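Local coordinates for envelope glycoprotein (Bourbon virus, PDB 5ZKX) that mediates fusion of the viral envelope with host membranes as a gp64-like class III fusion protein, seen here as its postfusion trimer, at the interface of chains A and B. Coordinates in Å, arbitrary orientation; residue numbers count along the deposited sequence, not the author numbering. Chains: chain A/B, Envelope glycoprotein.

All four contacts involve the long helix 284-329. Contacts 1, 2 and 4 use its chain A copy; contact 3 uses the chain B copy against an extended segment of chain A, and contact 1 brings both copies together. Contacts 2 and 4 lie closest, with C-alpha centres about 9 Å apart; they share A:His292 and the B strand 241-245. Contact 1 is about 14 Å from contact 2 and 19 Å from contact 4, whereas contact 3 is about 27, 22 and 20 Å from contacts 1, 2 and 4. Repeated round the trimer, they bind helices to one another and to neighbouring strands and extended segments.

Contact 1: the interface of chains A and B. Residues chain A 282-284, 287; chain B 281-282, 287, 290.
A:Val287 meets B:Ala282, B:Val287 and B:Val290 where the central coiled coil of this class III fusion protein begins, just after the start of helix 284-329. The apolar contacts divide between the two branches of A:Val287. With CG1 anti to the backbone N (chi1 175°), CG2 lies beside that N and faces the start of the neighbouring helix. It touches CB of B:Ala282 at 3.6 Å and CG2 of B:Val287 at 3.9 Å. A:Val287 and B:Val287 thus meet through the same branch, their side chains running obliquely to each other. CG1 instead reaches one turn further along and passes CG2 of B:Val290 at 3.9 Å, the two side chains sliding by in opposite directions. The small alanine side chain may permit this close approach. B:Ala282 has more surface hidden by the partner than any other residue here, its methyl CB touching both the A:Ala282 carbonyl O (3.5 Å) and A:Val287.

Backbone polarity is met in the segment leading into the helix. B:Ala282 N donates to the carbonyl O of A:Ala282 over 2.7 Å, with 170° at the hydrogen. A:Ser283 and B:Ala281 pair as an antiparallel beta bridge, their CA atoms 4.0 Å apart, linking adjacent protomers just ahead of helix 284-329. At its margin, CG2 of A:Val284 lies 3.5 Å from the carbonyl O of B:Ala281.

Contact 2: the interface of chains A and B. Residues chain A 289, 292-293, 296; chain B 241-242, 410, 412.
A:Ser293 sets its beta-carbon squarely on the phenyl ring of B:Phe242, a CH-pi contact that probably holds strand 241-245 of one protomer to the central helix 284-329 of the next in the postfusion trimer. CB stands 3.4 Å above the plane, over the ring centre. The same carbon is also pressed by CG1 of B:Val410 at 3.5 Å, a tight fit from a second segment of chain B. On the neighbouring helix residue, CB of A:His292 packs against CB of B:Phe242 at 3.6 Å. The ring lies with one face under A:Ser293, its long axis across the helix, and B:Phe242 has more surface hidden by the partner than any other residue of the patch.

A:Asn289 makes a direct hydrogen bond. Its CG is anti to the backbone N (chi1 -160°), which carries the amide out to the strand. Backbone N of B:Phe242 donates to the amide oxygen OD1 over 3.1 Å, from 18° outside the carbonyl plane. The B:Phe242 carbonyl O also crowds OD1; both can only accept, so this pair is a clash and the amide placement is doubtful. ND2 rests against CB of B:Ala412 at 3.4 Å.

Water 2 joins OD1 of A:Asn289 to the B:Phe242 carbonyl. The A:Ser293 hydroxyl points away from the phenyl face (chi1 72°), and OG meets water 1 at 2.8 Å, which in turn contacts B:Ala412 N at 3.3 Å.

Contact 3: the interface of chains A and B. Residues chain A 406-407; chain B 298, 301-302, 305-306.
A:Pro407 and A:Leu406 lie across the side of helix 284-329 of chain B, with B:Leu305 at the centre. The proline ring and the leucine side chain point toward each other, CD of A:Pro407 meeting CD1 of B:Leu305 at 3.6 Å. A:Leu406 comes alongside in the opposite sense: its CD2 branch touches CB of B:Leu305 at 3.6 Å, so that the beta-carbon and one methyl of B:Leu305 serve two successive residues. One turn earlier on the helix, B:Leu301 crosses the proline at about a right angle. Its CG is anti to the backbone N (chi1 -177°), and CD1 reaches CG of the proline ring at 3.8 Å.

Further out, B:Arg302 arches over the A:Pro407 carbonyl. Its chain bends at chi3 (72°), which turns the guanidinium back toward that oxygen. The modelled NH1 to O separation is too short, so the bond is doubtful in detail. The aliphatic part of the side chain passes beside the carbonyl, in a region where the model is too tight to read closely, while CG2 of B:Thr298 stands farther off, 4.0 Å from O of A:Pro407. Together the helix face and the arginine appear to dock the extended chain of one protomer along its neighbour's central helix, probably stabilising the postfusion trimer.

Contact 4: the interface of chains A and B. Residues chain A 292, 295, 299; chain B 211, 235, 244.
A:Val295 lays its CG1 methyl on the imidazole of B:His235, where the central coiled-coil helix of this class III fusion protein packs against strand 234-238 of its neighbour. The methyl sits 3.5 Å above the ring plane, displaced toward the rim on the ND1 side, in a CH-pi contact. CG1 is put there by standing anti to the backbone N (chi1 174°), and it lies 3.7 Å from CG of the ring.

Van der Waals contact continues one turn back along the helix. The imidazole of A:His292 presents CE1 to the start of B:Glu244, 3.9 Å from its backbone N and 4.1 Å from its CB. The two side chains cross at about a right angle, and the ring and carboxylate planes are 73° apart. The B:Glu244 chain, extended beyond CG, carries its carboxylate off past the histidine, with OE1 at 4.9 Å from ND1 of A:His292.

Ionisable groups gather at the other end. A:Glu299, bent at chi2, brings its carboxylate across that of B:Glu211, with OE1 of the first 3.3 Å from OE2 of the second. Such closeness would be eased if the pair held a proton, although none is seen. NE2 of B:His235 is 4.3 Å from OE1 of A:Glu299, and a positive charge on this imidazole could partly offset the A:Glu299 carboxylate.

Contact 1: the interface of chains A and B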
# COMPACT_ATOMS: atom_id res chain seq x y z
N ALA A 282 0.31 -0.90 4.77
CA ALA A 282 0.40 -2.04 3.87
C ALA A 282 1.83 -2.18 3.38
O ALA A 282 2.48 -1.20 3.04
CB ALA A 282 -0.56 -1.87 2.69
N SER A 283 2.31 -3.42 3.34
CA SER A 283 3.69 -3.66 2.97
C SER A 283 3.86 -3.62 1.45
O SER A 283 2.92 -3.82 0.69
CB SER A 283 4.17 -5.00 3.51
OG SER A 283 3.66 -6.07 2.74
N VAL A 284 5.10 -3.34 1.03
CA VAL A 284 5.47 -3.40 -0.38
C VAL A 284 5.09 -4.75 -0.97
O VAL A 284 4.70 -4.84 -2.14
CB VAL A 284 6.98 -3.12 -0.54
CG1 VAL A 284 7.49 -3.57 -1.90
CG2 VAL A 284 7.27 -1.65 -0.31
N VAL A 287 1.27 -4.81 -1.88
CA VAL A 287 0.97 -4.07 -3.10
C VAL A 287 1.49 -4.82 -4.32
O VAL A 287 0.84 -4.86 -5.37
CB VAL A 287 1.53 -2.64 -3.01
CG1 VAL A 287 1.33 -1.90 -4.33
CG2 VAL A 287 0.85 -1.90 -1.89
N ALA B 281 6.94 -0.53 4.49
CA ALA B 281 5.59 -0.25 4.04
C ALA B 281 5.59 0.33 2.63
O ALA B 281 6.62 0.81 2.13
CB ALA B 281 4.90 0.72 5.00
N ALA B 282 4.43 0.27 1.99
CA ALA B 282 4.25 0.86 0.67
C ALA B 282 3.70 2.27 0.82
O ALA B 282 2.80 2.52 1.63
CB ALA B 282 3.31 0.01 -0.18
N VAL B 287 0.73 3.17 -4.21
CA VAL B 287 -0.63 2.69 -4.42
C VAL B 287 -1.34 3.56 -5.45
O VAL B 287 -2.11 3.06 -6.28
CB VAL B 287 -1.38 2.65 -3.07
CG1 VAL B 287 -2.85 2.28 -3.28
CG2 VAL B 287 -0.72 1.65 -2.15
N VAL B 290 -0.32 2.28 -8.79
CA VAL B 290 -1.11 1.11 -9.17
C VAL B 290 -2.49 1.54 -9.64
O VAL B 290 -3.06 0.97 -10.57
CB VAL B 290 -1.18 0.12 -8.00
CG1 VAL B 290 -2.23 -0.96 -8.25
CG2 VAL B 290 0.18 -0.52 -7.76

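Contact 2: the interface of chains A and B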
# COMPACT_ATOMS: atom_id res chain seq x y z
N ASN A 289 1.63 -7.98 -4.50
CA ASN A 289 0.68 -9.07 -4.69
C ASN A 289 -0.54 -8.60 -5.48
O ASN A 289 -1.02 -9.31 -6.37
CB ASN A 289 0.26 -9.63 -3.33
CG ASN A 289 -0.32 -11.03 -3.42
OD1 ASN A 289 0.25 -11.91 -4.07
ND2 ASN A 289 -1.45 -11.24 -2.77
N HIS A 292 0.47 -8.49 -8.99
CA HIS A 292 0.49 -9.81 -9.61
C HIS A 292 -0.92 -10.31 -9.88
O HIS A 292 -1.17 -10.98 -10.89
CB HIS A 292 1.25 -10.80 -8.72
CG HIS A 292 2.73 -10.69 -8.84
ND1 HIS A 292 3.41 -11.00 -10.01
CD2 HIS A 292 3.68 -10.30 -7.96
CE1 HIS A 292 4.70 -10.82 -9.83
NE2 HIS A 292 4.89 -10.39 -8.59
N SER A 293 -1.86 -10.02 -8.98
CA SER A 293 -3.25 -10.37 -9.23
C SER A 293 -3.81 -9.60 -10.42
O SER A 293 -4.68 -10.12 -11.14
CB SER A 293 -4.10 -10.13 -7.98
OG SER A 293 -4.29 -8.74 -7.73
N TYR A 296 -2.47 -11.32 -13.55
CA TYR A 296 -3.23 -12.55 -13.74
C TYR A 296 -4.60 -12.27 -14.36
O TYR A 296 -5.06 -13.02 -15.23
CB TYR A 296 -3.37 -13.28 -12.41
CG TYR A 296 -4.02 -14.64 -12.48
CD1 TYR A 296 -5.38 -14.81 -12.25
CD2 TYR A 296 -3.26 -15.77 -12.77
CE1 TYR A 296 -5.97 -16.06 -12.30
CE2 TYR A 296 -3.85 -17.03 -12.83
CZ TYR A 296 -5.20 -17.16 -12.60
OH TYR A 296 -5.79 -18.40 -12.66
N ASN B 241 -2.98 -15.79 -3.14
CA ASN B 241 -1.58 -15.59 -3.50
C ASN B 241 -1.44 -15.47 -5.01
O ASN B 241 -1.99 -16.29 -5.75
CB ASN B 241 -0.71 -16.74 -3.00
CG ASN B 241 -0.49 -16.71 -1.50
OD1 ASN B 241 -0.79 -15.72 -0.84
ND2 ASN B 241 0.05 -17.80 -0.96
N PHE B 242 -0.68 -14.47 -5.46
CA PHE B 242 -0.45 -14.25 -6.87
C PHE B 242 1.03 -14.00 -7.08
O PHE B 242 1.63 -13.16 -6.40
CB PHE B 242 -1.27 -13.06 -7.39
CG PHE B 242 -2.74 -13.22 -7.17
CD1 PHE B 242 -3.31 -12.91 -5.94
CD2 PHE B 242 -3.56 -13.68 -8.19
CE1 PHE B 242 -4.66 -13.05 -5.74
CE2 PHE B 242 -4.91 -13.82 -7.98
CZ PHE B 242 -5.46 -13.51 -6.75
N VAL B 410 -11.05 -11.93 -8.12
CA VAL B 410 -9.69 -12.04 -7.61
C VAL B 410 -9.53 -11.05 -6.46
O VAL B 410 -9.91 -9.88 -6.58
CB VAL B 410 -8.66 -11.78 -8.73
CG1 VAL B 410 -7.38 -11.23 -8.17
CG2 VAL B 410 -8.39 -13.07 -9.51
N ALA B 412 -6.42 -10.13 -3.67
CA ALA B 412 -5.07 -10.39 -3.18
C ALA B 412 -5.02 -10.30 -1.65
O ALA B 412 -5.82 -9.60 -1.02
CB ALA B 412 -4.08 -9.40 -3.79
O HOH W 1 -6.52 -8.08 -6.22
O HOH W 2 3.45 -12.53 -4.41

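Contact 3: the interface of chains A and B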
# COMPACT_ATOMS: atom_id res chain seq x y z
N LEU A 406 -19.88 -0.60 -21.09
CA LEU A 406 -18.44 -0.43 -21.02
C LEU A 406 -18.02 -0.16 -19.58
O LEU A 406 -18.58 0.75 -18.95
CB LEU A 406 -17.98 0.72 -21.92
CG LEU A 406 -18.18 0.55 -23.43
CD1 LEU A 406 -17.77 1.82 -24.16
CD2 LEU A 406 -17.39 -0.65 -23.94
N PRO A 407 -17.07 -0.91 -19.04
CA PRO A 407 -16.55 -0.61 -17.70
C PRO A 407 -16.03 0.81 -17.62
O PRO A 407 -15.16 1.22 -18.40
CB PRO A 407 -15.43 -1.64 -17.51
CG PRO A 407 -15.79 -2.76 -18.42
CD PRO A 407 -16.48 -2.14 -19.60
N THR B 298 -7.78 -0.02 -17.89
CA THR B 298 -9.21 0.06 -18.12
C THR B 298 -9.53 0.82 -19.40
O THR B 298 -10.45 0.46 -20.13
CB THR B 298 -9.90 0.69 -16.91
OG1 THR B 298 -9.83 -0.21 -15.81
CG2 THR B 298 -11.36 1.01 -17.21
N LEU B 301 -8.71 -1.55 -22.12
CA LEU B 301 -9.80 -2.52 -22.21
C LEU B 301 -11.00 -1.93 -22.92
O LEU B 301 -11.64 -2.60 -23.75
CB LEU B 301 -10.16 -3.00 -20.80
CG LEU B 301 -11.23 -4.07 -20.56
CD1 LEU B 301 -12.60 -3.43 -20.39
CD2 LEU B 301 -11.25 -5.10 -21.68
N ARG B 302 -11.33 -0.67 -22.64
CA ARG B 302 -12.49 -0.05 -23.27
C ARG B 302 -12.28 0.10 -24.78
O ARG B 302 -13.23 -0.03 -25.56
CB ARG B 302 -12.77 1.31 -22.63
CG ARG B 302 -13.39 1.21 -21.25
CD ARG B 302 -13.12 2.46 -20.42
NE ARG B 302 -13.88 3.61 -20.88
CZ ARG B 302 -15.17 3.82 -20.61
NH1 ARG B 302 -15.84 2.94 -19.89
NH2 ARG B 302 -15.78 4.91 -21.07
N LEU B 305 -13.07 -3.27 -26.28
CA LEU B 305 -14.51 -3.52 -26.29
C LEU B 305 -15.21 -2.68 -27.35
O LEU B 305 -16.12 -3.17 -28.03
CB LEU B 305 -15.09 -3.24 -24.91
CG LEU B 305 -14.79 -4.28 -23.85
CD1 LEU B 305 -15.46 -3.88 -22.55
CD2 LEU B 305 -15.27 -5.65 -24.30
N ALA B 306 -14.82 -1.42 -27.49
CA ALA B 306 -15.41 -0.58 -28.53
C ALA B 306 -15.11 -1.13 -29.92
O ALA B 306 -15.95 -1.07 -30.81
CB ALA B 306 -14.91 0.85 -28.39

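Contact 4: the interface of chains A and B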
# COMPACT_ATOMS: atom_id res chain seq x y z
N HIS A 292 0.47 -8.49 -8.99
CA HIS A 292 0.49 -9.81 -9.61
C HIS A 292 -0.92 -10.31 -9.88
O HIS A 292 -1.17 -10.98 -10.89
CB HIS A 292 1.25 -10.80 -8.72
CG HIS A 292 2.73 -10.69 -8.84
ND1 HIS A 292 3.41 -11.00 -10.01
CD2 HIS A 292 3.68 -10.30 -7.96
CE1 HIS A 292 4.70 -10.82 -9.83
NE2 HIS A 292 4.89 -10.39 -8.59
N VAL A 295 -1.97 -8.60 -13.09
CA VAL A 295 -1.39 -9.25 -14.26
C VAL A 295 -2.15 -10.54 -14.58
O VAL A 295 -2.45 -10.82 -15.74
CB VAL A 295 0.11 -9.51 -14.04
CG1 VAL A 295 0.69 -10.31 -15.20
CG2 VAL A 295 0.86 -8.19 -13.87
N GLU A 299 -4.13 -11.16 -18.07
CA GLU A 299 -3.92 -12.30 -18.96
C GLU A 299 -5.23 -13.04 -19.20
O GLU A 299 -5.52 -13.44 -20.33
CB GLU A 299 -2.87 -13.24 -18.39
CG GLU A 299 -1.45 -12.69 -18.42
CD GLU A 299 -0.80 -12.79 -19.79
OE1 GLU A 299 0.35 -13.27 -19.87
OE2 GLU A 299 -1.42 -12.38 -20.79
N GLU B 211 2.90 -17.22 -20.82
CA GLU B 211 3.11 -16.12 -21.76
C GLU B 211 4.50 -16.16 -22.39
O GLU B 211 4.88 -17.15 -23.02
CB GLU B 211 2.89 -14.78 -21.05
CG GLU B 211 3.33 -13.56 -21.85
CD GLU B 211 2.26 -13.05 -22.79
OE1 GLU B 211 1.94 -13.76 -23.77
OE2 GLU B 211 1.73 -11.94 -22.55
N HIS B 235 2.29 -16.64 -14.96
CA HIS B 235 1.65 -15.77 -13.98
C HIS B 235 0.55 -16.58 -13.30
O HIS B 235 -0.47 -16.89 -13.92
CB HIS B 235 1.09 -14.51 -14.64
CG HIS B 235 2.12 -13.75 -15.42
ND1 HIS B 235 3.03 -12.91 -14.83
CD2 HIS B 235 2.39 -13.72 -16.75
CE1 HIS B 235 3.81 -12.38 -15.75
NE2 HIS B 235 3.44 -12.86 -16.93
N GLU B 244 4.66 -14.76 -9.95
CA GLU B 244 5.27 -15.19 -11.20
C GLU B 244 6.04 -16.49 -10.94
O GLU B 244 7.00 -16.50 -10.16
CB GLU B 244 6.20 -14.10 -11.72
CG GLU B 244 6.49 -14.14 -13.20
CD GLU B 244 7.29 -12.93 -13.64
OE1 GLU B 244 6.82 -11.79 -13.42
OE2 GLU B 244 8.39 -13.12 -14.20